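Local coordinates for penicillin-binding protein PbpB (Mycobacterium tuberculosis, PDB 6KGU) that builds cross-linked peptidoglycan for the mycobacterial cell wall and is the target of beta-lactam antibiotics such as aztreonam, at residues G283-D288 with Y315-V320; Q292-I297 with S325-L330; L446-Q451 with L557-T562. All coordinates share one frame; numbering follows the deposited sequence.

Overall arrangement
The three contacts lie on the same side of the chain's centre, grouped around the short helix 317-323. Contacts 1 and 2 have centres about 13 Å apart and interleave along the sequence: 283-288, 292-297, 315-320, 325-330. All four of these segments belong to the transpeptidase domain, and their helices 317-323 and 326-336 follow one another. Contact 3 comes later in the chain, its centre about 10 Å from that of contact 1 and about 16 Å from that of contact 2, and it brings the C-terminal tail against the start of helix 317-323. Contact 2 holds the asparagine that grips aztreonam; contact 1, largely hydrogen-bonded, and contact 3 lie away from the active site.

Contact 1. Residues G283-D288 with Y315-V320; sequences GLSSPD and YTTTGV
Pro287 O receives two hydrogen bonds from Thr318, the second residue of helix 317-323. The backbone N-H of Thr318 arrives in the carbonyl plane on a lone pair, with N 3.0 Å from Pro287 O. The hydroxyl comes from above that plane, Thr318 OG1 lying 2.9 Å from Pro287 O; its position anti to the carbonyl carbon of Thr318 (chi1 -70°), beside the backbone N, lets one residue offer both donors to one acceptor. The same hydroxyl packs on the proline ring, Thr318 OG1 to Pro287 CB being 3.3 Å. One residue earlier, Thr317 OG1 donates to Ser285 OG across 2.8 Å, and Ser285 OG is in turn hydrogen-bonded to the carboxylate of Glu289, so the two hydroxyls form a short relay toward a probable negative charge. Thr317 CB also rests 3.2 Å from Ser286 O. Thr316 is the N-cap: its OG1 accepts from Gly319 N at 2.9 Å and also bonds to Val558 O in the C-terminal tail. The loop has an internal bond of its own, Ser286 OG to Asp288 OD1 at 2.9 Å, met nearly along the C-O axis. Upstream, Gly283, with positive phi, closes helix 272-281 in a Schellman motif and turns the chain into this loop. The chemistry is that of a helix start: Thr316 OG1 takes the N-H of Gly319 and the loop carbonyl Pro287 O takes that of Thr318, a placement that probably also suits the partial positive charge of the helix N-terminus.

Contact 2. Residues Q292-I297 with S325-L330; sequences QVPGSI and SNVGTL. With AZR (2-({[(1Z)-1-(2-amino-1,3-thiazol-4-yl)-2-oxo-2-{[(2S,3S)-1-oxo-3-(sulfoamino)butan-2-yl]amino}ethylidene]amino}oxy)-2-methylpropanoic acid), chain B.
Val327 pushes its side chain into the curve of residues 293-297, which bend around the first turn of helix 326-336. Its CB lies 3.6 Å from Pro294 O. From there the two methyls part. CG1, anti to the backbone N (chi1 171°), presses closest on the carbonyl, at 3.3 Å from Pro294 O, and meets three apolar groups besides: Val293 CG1 and Ile297 CG2, each 3.8 Å from Val327 CG1, and the proline ring, which it crosses obliquely at CG. Val327 CG2 turns to the backbone beyond and sits 3.7 Å from Ser296 CA, close to Gly295 O as well. Ile297 slides past Val327 in the opposite direction, and its CD1 goes on to Leu330 CB. Residues 324-326 fit the SxN motif of penicillin-binding proteins, with Ser324, Ser325 and Asn326 at the head of this helix. The next residue back from Val327, Asn326, reaches aztreonam instead: its ND2 donates almost straight (175°) to the amide oxygen AZR O10, though the 2.5 Å separation of ND2 and O10 is so short that its exact value is doubtful. Asn326 OD1 is hydrogen-bonded to Lys272, which probably fixes which way the amide faces. Ser325 is the N-cap, its OG accepting from Gly328 N at 2.8 Å and bonding to Asp306, whose carboxylate also accepts from Val327 N. Val293 CG1 lies against both partners of that cap, 3.3 Å from Ser325 OG and slightly farther from Gly328 N.

Contact 3. Residues L446-Q451 with L557-T562; sequences LRAVVQ and LVLQAT
Gln451 reaches Leu557 by an extended side chain: CG is anti to the backbone N (chi1 173°), CD continues in the same line (chi2 167°), and the terminal amide arrives alongside the backbone of Leu557. There it makes a pair of hydrogen bonds with a single residue. Leu557 N donates to Gln451 OE1 at 3.0 Å, in the plane of the amide on a lone pair. Gln451 NE2 returns a straighter bond to Leu557 O, 2.9 Å long with an N-H...O angle of 161°, the acceptor lying close to the plane of the glutamine amide. Gln458 adds to the hold on both segments: its backbone O bonds to Gln451 NE2, its OE1 takes Leu559 N, and its NE2 goes to Gln560 O. With partners at both ends, the rotation of the Gln451 amide is settled. The leucine side chain crosses the glutamine and packs closely on it: Leu557 CD1 is 3.2 Å from Gln451 OE1. Its other methyl, CD2, lies over the turn at Ala448, 3.6 Å from Ala448 N and 3.9 Å from Ala448 CB, and also touches Arg447 CB. Leu559 comes to the same alanine with CD1, which is 3.8 Å from Ala448 CB and 3.7 Å from Gln451 NE2. One methyl of each leucine thus meets the Ala448 methyl, and the amide lies beside the pair, with Leu557 CD1 at OE1 and Leu559 CD1 at NE2. Residues 446-451 continue from helix 436-445 and rest on strand 473-483, where Leu446 and Arg447 pack on Ala473. Leu559 of the tail touches Lys323, and Ala448 of the turn touches Thr318, both on helix 317-323, so tail, turn and helix all touch one another.

Contact 1. Residues G283-D288 with Y315-V320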
loop_
_atom_site.group_PDB
_atom_site.type_symbol
_atom_site.label_atom_id
_atom_site.label_comp_id
_atom_site.label_asym_id
_atom_site.label_seq_id
_atom_site.Cartn_x
_atom_site.Cartn_y
_atom_site.Cartn_z
ATOM N N GLY A 283 14.021 -10.452 20.717
ATOM C CA GLY A 283 13.981 -10.416 22.170
ATOM C C GLY A 283 14.836 -9.324 22.775
ATOM O O GLY A 283 15.377 -9.502 23.865
ATOM N N LEU A 284 14.972 -8.192 22.085
ATOM C CA LEU A 284 15.825 -7.091 22.508
ATOM C C LEU A 284 15.067 -6.017 23.262
ATOM O O LEU A 284 15.693 -5.101 23.816
ATOM C CB LEU A 284 16.508 -6.472 21.284
ATOM C CG LEU A 284 17.365 -7.505 20.543
ATOM C CD1 LEU A 284 17.748 -7.025 19.144
ATOM C CD2 LEU A 284 18.626 -7.827 21.362
ATOM N N SER A 285 13.741 -6.099 23.278
ATOM C CA SER A 285 12.899 -5.164 24.002
ATOM C C SER A 285 11.514 -5.784 24.103
ATOM O O SER A 285 11.247 -6.845 23.536
ATOM C CB SER A 285 12.837 -3.800 23.295
ATOM O OG SER A 285 12.168 -2.846 24.102
ATOM N N SER A 286 10.631 -5.101 24.813
ATOM C CA SER A 286 9.240 -5.494 24.960
ATOM C C SER A 286 8.399 -4.231 24.927
ATOM O O SER A 286 8.924 -3.130 25.124
ATOM C CB SER A 286 9.013 -6.247 26.280
ATOM O OG SER A 286 9.076 -5.331 27.362
ATOM N N PRO A 287 7.082 -4.356 24.715
ATOM C CA PRO A 287 6.267 -3.143 24.539
ATOM C C PRO A 287 6.295 -2.206 25.725
ATOM O O PRO A 287 6.238 -0.985 25.534
ATOM C CB PRO A 287 4.848 -3.693 24.309
ATOM C CG PRO A 287 5.063 -5.054 23.760
ATOM C CD PRO A 287 6.309 -5.580 24.436
ATOM N N ASP A 288 6.385 -2.732 26.945
ATOM C CA ASP A 288 6.291 -1.919 28.141
ATOM C C ASP A 288 7.654 -1.550 28.729
ATOM O O ASP A 288 7.700 -0.953 29.807
ATOM C CB ASP A 288 5.445 -2.642 29.187
ATOM C CG ASP A 288 6.133 -3.878 29.718
ATOM O OD1 ASP A 288 6.777 -4.589 28.906
ATOM O OD2 ASP A 288 6.045 -4.135 30.943
ATOM N N TYR A 315 9.775 7.494 27.461
ATOM C CA TYR A 315 8.907 6.797 26.523
ATOM C C TYR A 315 9.066 5.293 26.709
ATOM O O TYR A 315 10.174 4.789 26.889
ATOM C CB TYR A 315 9.242 7.175 25.073
ATOM C CG TYR A 315 9.091 8.653 24.757
ATOM C CD1 TYR A 315 8.051 9.401 25.300
ATOM C CD2 TYR A 315 9.996 9.297 23.921
ATOM C CE1 TYR A 315 7.924 10.757 25.017
ATOM C CE2 TYR A 315 9.878 10.648 23.639
ATOM C CZ TYR A 315 8.844 11.371 24.189
ATOM O OH TYR A 315 8.731 12.715 23.906
ATOM N N THR A 316 7.954 4.578 26.676
ATOM C CA THR A 316 8.053 3.139 26.524
ATOM C C THR A 316 8.423 2.806 25.083
ATOM O O THR A 316 8.370 3.650 24.188
ATOM C CB THR A 316 6.740 2.443 26.876
ATOM O OG1 THR A 316 5.704 2.936 26.015
ATOM C CG2 THR A 316 6.368 2.673 28.356
ATOM N N THR A 317 8.798 1.547 24.861
ATOM C CA THR A 317 8.966 1.061 23.498
ATOM C C THR A 317 7.696 1.300 22.686
ATOM O O THR A 317 7.744 1.800 21.555
ATOM C CB THR A 317 9.347 -0.417 23.543
ATOM O OG1 THR A 317 10.656 -0.528 24.114
ATOM C CG2 THR A 317 9.332 -1.039 22.167
ATOM N N THR A 318 6.543 0.974 23.271
ATOM C CA THR A 318 5.263 1.303 22.636
ATOM C C THR A 318 5.183 2.783 22.277
ATOM O O THR A 318 4.861 3.141 21.137
ATOM C CB THR A 318 4.121 0.885 23.566
ATOM O OG1 THR A 318 4.073 -0.547 23.609
ATOM C CG2 THR A 318 2.765 1.417 23.084
ATOM N N GLY A 319 5.535 3.660 23.221
ATOM C CA GLY A 319 5.484 5.084 22.957
ATOM C C GLY A 319 6.456 5.560 21.895
ATOM O O GLY A 319 6.190 6.550 21.211
ATOM N N VAL A 320 7.602 4.895 21.760
ATOM C CA VAL A 320 8.561 5.284 20.730
ATOM C C VAL A 320 7.915 5.202 19.355
ATOM O O VAL A 320 8.035 6.117 18.533
ATOM C CB VAL A 320 9.826 4.411 20.807
ATOM C CG1 VAL A 320 10.587 4.460 19.469
ATOM C CG2 VAL A 320 10.710 4.871 21.956
#

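Contact 2. Residues Q292-I297 with S325-L330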
loop_
_atom_site.group_PDB
_atom_site.type_symbol
_atom_site.label_atom_id
_atom_site.label_comp_id
_atom_site.label_asym_id
_atom_site.label_seq_id
_atom_site.Cartn_x
_atom_site.Cartn_y
_atom_site.Cartn_z
ATOM N N GLN A 292 14.790 5.682 27.964
ATOM C CA GLN A 292 15.194 7.058 28.234
ATOM C C GLN A 292 15.615 7.660 26.900
ATOM O O GLN A 292 16.668 7.303 26.360
ATOM C CB GLN A 292 16.338 7.122 29.251
ATOM C CG GLN A 292 16.039 6.443 30.602
ATOM C CD GLN A 292 14.769 6.987 31.254
ATOM O OE1 GLN A 292 14.521 8.190 31.254
ATOM N NE2 GLN A 292 13.949 6.087 31.797
ATOM N N VAL A 293 14.799 8.560 26.360
ATOM C CA VAL A 293 14.974 8.981 24.974
ATOM C C VAL A 293 15.342 10.466 24.957
ATOM O O VAL A 293 14.501 11.318 25.274
ATOM C CB VAL A 293 13.712 8.696 24.149
ATOM C CG1 VAL A 293 13.935 9.010 22.659
ATOM C CG2 VAL A 293 13.285 7.220 24.353
ATOM N N PRO A 294 16.575 10.820 24.610
ATOM C CA PRO A 294 16.941 12.237 24.476
ATOM C C PRO A 294 16.343 12.851 23.221
ATOM O O PRO A 294 15.859 12.168 22.319
ATOM C CB PRO A 294 18.471 12.210 24.387
ATOM C CG PRO A 294 18.791 10.840 23.862
ATOM C CD PRO A 294 17.739 9.925 24.453
ATOM N N GLY A 295 16.428 14.182 23.152
ATOM C CA GLY A 295 15.867 14.901 22.020
ATOM C C GLY A 295 16.666 14.739 20.749
ATOM O O GLY A 295 16.133 14.961 19.656
ATOM N N SER A 296 17.935 14.370 20.862
ATOM C CA SER A 296 18.755 14.183 19.680
ATOM C C SER A 296 19.920 13.303 20.064
ATOM O O SER A 296 20.273 13.202 21.238
ATOM C CB SER A 296 19.246 15.521 19.106
ATOM O OG SER A 296 19.819 16.320 20.120
ATOM N N ILE A 297 20.516 12.661 19.061
ATOM C CA ILE A 297 21.737 11.897 19.267
ATOM C C ILE A 297 22.635 12.038 18.047
ATOM O O ILE A 297 22.190 12.359 16.942
ATOM C CB ILE A 297 21.482 10.395 19.533
ATOM C CG1 ILE A 297 20.738 9.741 18.363
ATOM C CG2 ILE A 297 20.755 10.178 20.854
ATOM C CD1 ILE A 297 20.728 8.232 18.465
ATOM N N SER A 325 9.215 8.641 17.758
ATOM C CA SER A 325 10.532 9.165 18.119
ATOM C C SER A 325 11.577 8.537 17.203
ATOM O O SER A 325 11.776 7.316 17.232
ATOM C CB SER A 325 10.845 8.881 19.587
ATOM O OG SER A 325 12.206 9.189 19.880
ATOM N N ASN A 326 12.190 9.358 16.337
ATOM C CA ASN A 326 13.323 8.896 15.536
ATOM C C ASN A 326 14.482 8.471 16.429
ATOM O O ASN A 326 15.134 7.452 16.171
ATOM C CB ASN A 326 13.813 9.993 14.576
ATOM C CG ASN A 326 12.831 10.303 13.445
ATOM O OD1 ASN A 326 11.872 9.577 13.198
ATOM N ND2 ASN A 326 13.093 11.398 12.743
ATOM N N VAL A 327 14.771 9.263 17.463
ATOM C CA VAL A 327 15.864 8.938 18.378
ATOM C C VAL A 327 15.600 7.607 19.075
ATOM O O VAL A 327 16.481 6.741 19.154
ATOM C CB VAL A 327 16.065 10.077 19.390
ATOM C CG1 VAL A 327 17.047 9.649 20.489
ATOM C CG2 VAL A 327 16.561 11.356 18.667
ATOM N N GLY A 328 14.386 7.424 19.598
ATOM C CA GLY A 328 14.058 6.151 20.221
ATOM C C GLY A 328 14.166 5.000 19.240
ATOM O O GLY A 328 14.628 3.907 19.591
ATOM N N THR A 329 13.763 5.233 17.988
ATOM C CA THR A 329 13.850 4.172 16.987
ATOM C C THR A 329 15.299 3.764 16.752
ATOM O O THR A 329 15.616 2.572 16.676
ATOM C CB THR A 329 13.185 4.631 15.692
ATOM O OG1 THR A 329 11.778 4.819 15.932
ATOM C CG2 THR A 329 13.364 3.575 14.577
ATOM N N LEU A 330 16.200 4.743 16.680
ATOM C CA LEU A 330 17.598 4.429 16.395
ATOM C C LEU A 330 18.290 3.801 17.597
ATOM O O LEU A 330 19.143 2.928 17.430
ATOM C CB LEU A 330 18.339 5.681 15.933
ATOM C CG LEU A 330 17.918 6.138 14.533
ATOM C CD1 LEU A 330 18.569 7.465 14.187
ATOM C CD2 LEU A 330 18.266 5.090 13.506
HETATM C C7 AZR B . 8.042 12.890 12.655
HETATM S S8 AZR B . 12.791 10.457 6.067
HETATM O O9 AZR B . 7.791 9.865 9.349
HETATM O O10 AZR B . 11.619 12.178 10.833
HETATM O O11 AZR B . 10.354 14.823 9.684
HETATM N N12 AZR B . 6.814 10.786 12.209
HETATM N N13 AZR B . 9.531 11.933 9.953
HETATM N N14 AZR B . 10.974 14.286 8.516
HETATM N N15 AZR B . 11.958 12.899 6.278
HETATM N N16 AZR B . 12.692 12.314 4.121
HETATM S S17 AZR B . 5.228 10.921 12.101
HETATM C C18 AZR B . 7.712 11.808 11.642
HETATM C C19 AZR B . 8.957 11.140 11.035
HETATM C C20 AZR B . 8.442 9.842 10.363
HETATM C C21 AZR B . 10.818 12.325 9.911
HETATM C C22 AZR B . 11.194 13.033 8.656
HETATM C C23 AZR B . 10.037 16.192 9.566
HETATM C C24 AZR B . 11.799 12.294 7.519
HETATM C C25 AZR B . 12.194 10.996 7.595
HETATM C C26 AZR B . 12.462 12.044 5.413
HETATM C C27 AZR B . 8.903 16.278 8.560
HETATM C C28 AZR B . 9.622 16.753 10.914
HETATM C C29 AZR B . 11.277 16.922 9.055
HETATM O O30 AZR B . 12.397 16.464 9.123
HETATM O O31 AZR B . 11.010 18.101 8.586
HETATM O O32 AZR B . 4.809 11.952 12.977
HETATM O O33 AZR B . 4.645 9.611 12.710
HETATM O O34 AZR B . 4.881 10.929 10.727
#

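Contact 3. Residues L446-Q451 with L557-T562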
loop_
_atom_site.group_PDB
_atom_site.type_symbol
_atom_site.label_atom_id
_atom_site.label_comp_id
_atom_site.label_asym_id
_atom_site.label_seq_id
_atom_site.Cartn_x
_atom_site.Cartn_y
_atom_site.Cartn_z
ATOM N N LEU A 446 1.130 -1.067 17.809
ATOM C CA LEU A 446 0.733 -0.025 16.868
ATOM C C LEU A 446 -0.701 0.457 17.097
ATOM O O LEU A 446 -1.124 1.414 16.437
ATOM C CB LEU A 446 0.921 -0.526 15.423
ATOM C CG LEU A 446 2.377 -0.788 15.005
ATOM C CD1 LEU A 446 2.462 -1.283 13.563
ATOM C CD2 LEU A 446 3.237 0.466 15.195
ATOM N N ARG A 447 -1.442 -0.157 18.021
ATOM C CA ARG A 447 -2.686 0.453 18.495
ATOM C C ARG A 447 -2.421 1.789 19.177
ATOM O O ARG A 447 -3.289 2.669 19.186
ATOM C CB ARG A 447 -3.420 -0.478 19.471
ATOM C CG ARG A 447 -4.032 -1.719 18.832
ATOM C CD ARG A 447 -4.651 -2.632 19.903
ATOM N NE ARG A 447 -5.760 -1.996 20.612
ATOM C CZ ARG A 447 -6.313 -2.467 21.733
ATOM N NH1 ARG A 447 -5.872 -3.593 22.298
ATOM N NH2 ARG A 447 -7.313 -1.812 22.291
ATOM N N ALA A 448 -1.226 1.959 19.752
ATOM C CA ALA A 448 -0.903 3.212 20.427
ATOM C C ALA A 448 -0.914 4.399 19.470
ATOM O O ALA A 448 -1.201 5.529 19.883
ATOM C CB ALA A 448 0.467 3.099 21.101
ATOM N N VAL A 449 -0.608 4.163 18.192
ATOM C CA VAL A 449 -0.554 5.252 17.224
ATOM C C VAL A 449 -1.916 5.924 17.079
ATOM O O VAL A 449 -2.001 7.146 16.899
ATOM C CB VAL A 449 -0.032 4.715 15.876
ATOM C CG1 VAL A 449 -0.323 5.710 14.731
ATOM C CG2 VAL A 449 1.474 4.396 15.973
ATOM N N VAL A 450 -3.002 5.159 17.182
ATOM C CA VAL A 450 -4.336 5.719 16.985
ATOM C C VAL A 450 -5.024 6.020 18.308
ATOM O O VAL A 450 -6.210 6.369 18.319
ATOM C CB VAL A 450 -5.212 4.802 16.114
ATOM C CG1 VAL A 450 -4.513 4.514 14.789
ATOM C CG2 VAL A 450 -5.530 3.506 16.855
ATOM N N GLN A 451 -4.307 5.917 19.424
ATOM C CA GLN A 451 -4.907 6.171 20.722
ATOM C C GLN A 451 -4.974 7.662 21.013
ATOM O O GLN A 451 -4.007 8.405 20.813
ATOM C CB GLN A 451 -4.126 5.465 21.828
ATOM C CG GLN A 451 -4.592 5.825 23.245
ATOM C CD GLN A 451 -4.013 4.886 24.284
ATOM O OE1 GLN A 451 -4.389 3.718 24.349
ATOM N NE2 GLN A 451 -3.075 5.382 25.077
ATOM N N LEU A 557 -3.148 1.998 26.444
ATOM C CA LEU A 557 -1.727 1.692 26.336
ATOM C C LEU A 557 -0.912 2.832 26.928
ATOM O O LEU A 557 -1.304 4.004 26.871
ATOM C CB LEU A 557 -1.333 1.460 24.872
ATOM C CG LEU A 557 -2.031 0.353 24.061
ATOM C CD1 LEU A 557 -3.467 0.705 23.649
ATOM C CD2 LEU A 557 -1.238 0.002 22.816
ATOM N N VAL A 558 0.234 2.490 27.505
ATOM C CA VAL A 558 1.132 3.483 28.081
ATOM C C VAL A 558 2.268 3.751 27.103
ATOM O O VAL A 558 3.085 2.862 26.815
ATOM C CB VAL A 558 1.676 3.043 29.445
ATOM C CG1 VAL A 558 2.623 4.108 29.963
ATOM C CG2 VAL A 558 0.516 2.802 30.424
ATOM N N LEU A 559 2.326 4.990 26.622
ATOM C CA LEU A 559 3.362 5.472 25.720
ATOM C C LEU A 559 4.461 6.225 26.445
ATOM O O LEU A 559 5.599 6.290 25.956
ATOM C CB LEU A 559 2.759 6.411 24.665
ATOM C CG LEU A 559 1.784 5.881 23.601
ATOM C CD1 LEU A 559 0.494 5.321 24.210
ATOM C CD2 LEU A 559 1.462 7.000 22.589
ATOM N N GLN A 560 4.129 6.798 27.596
ATOM C CA GLN A 560 5.040 7.641 28.354
ATOM C C GLN A 560 4.844 7.301 29.821
ATOM O O GLN A 560 3.720 7.371 30.327
ATOM C CB GLN A 560 4.742 9.113 28.079
ATOM C CG GLN A 560 5.731 10.098 28.612
ATOM C CD GLN A 560 5.319 11.527 28.275
ATOM O OE1 GLN A 560 4.922 11.823 27.146
ATOM N NE2 GLN A 560 5.396 12.411 29.262
ATOM N N ALA A 561 5.921 6.906 30.482
ATOM C CA ALA A 561 5.881 6.500 31.877
ATOM C C ALA A 561 6.011 7.745 32.756
ATOM O O ALA A 561 5.803 8.869 32.294
ATOM C CB ALA A 561 6.986 5.468 32.141
ATOM N N THR A 562 6.367 7.562 34.022
ATOM C CA THR A 562 6.684 8.683 34.904
ATOM C C THR A 562 8.116 9.138 34.640
ATOM O O THR A 562 8.401 10.336 34.585
ATOM C CB THR A 562 6.515 8.297 36.400
ATOM O OG1 THR A 562 5.178 7.828 36.627
ATOM C CG2 THR A 562 6.789 9.492 37.315
#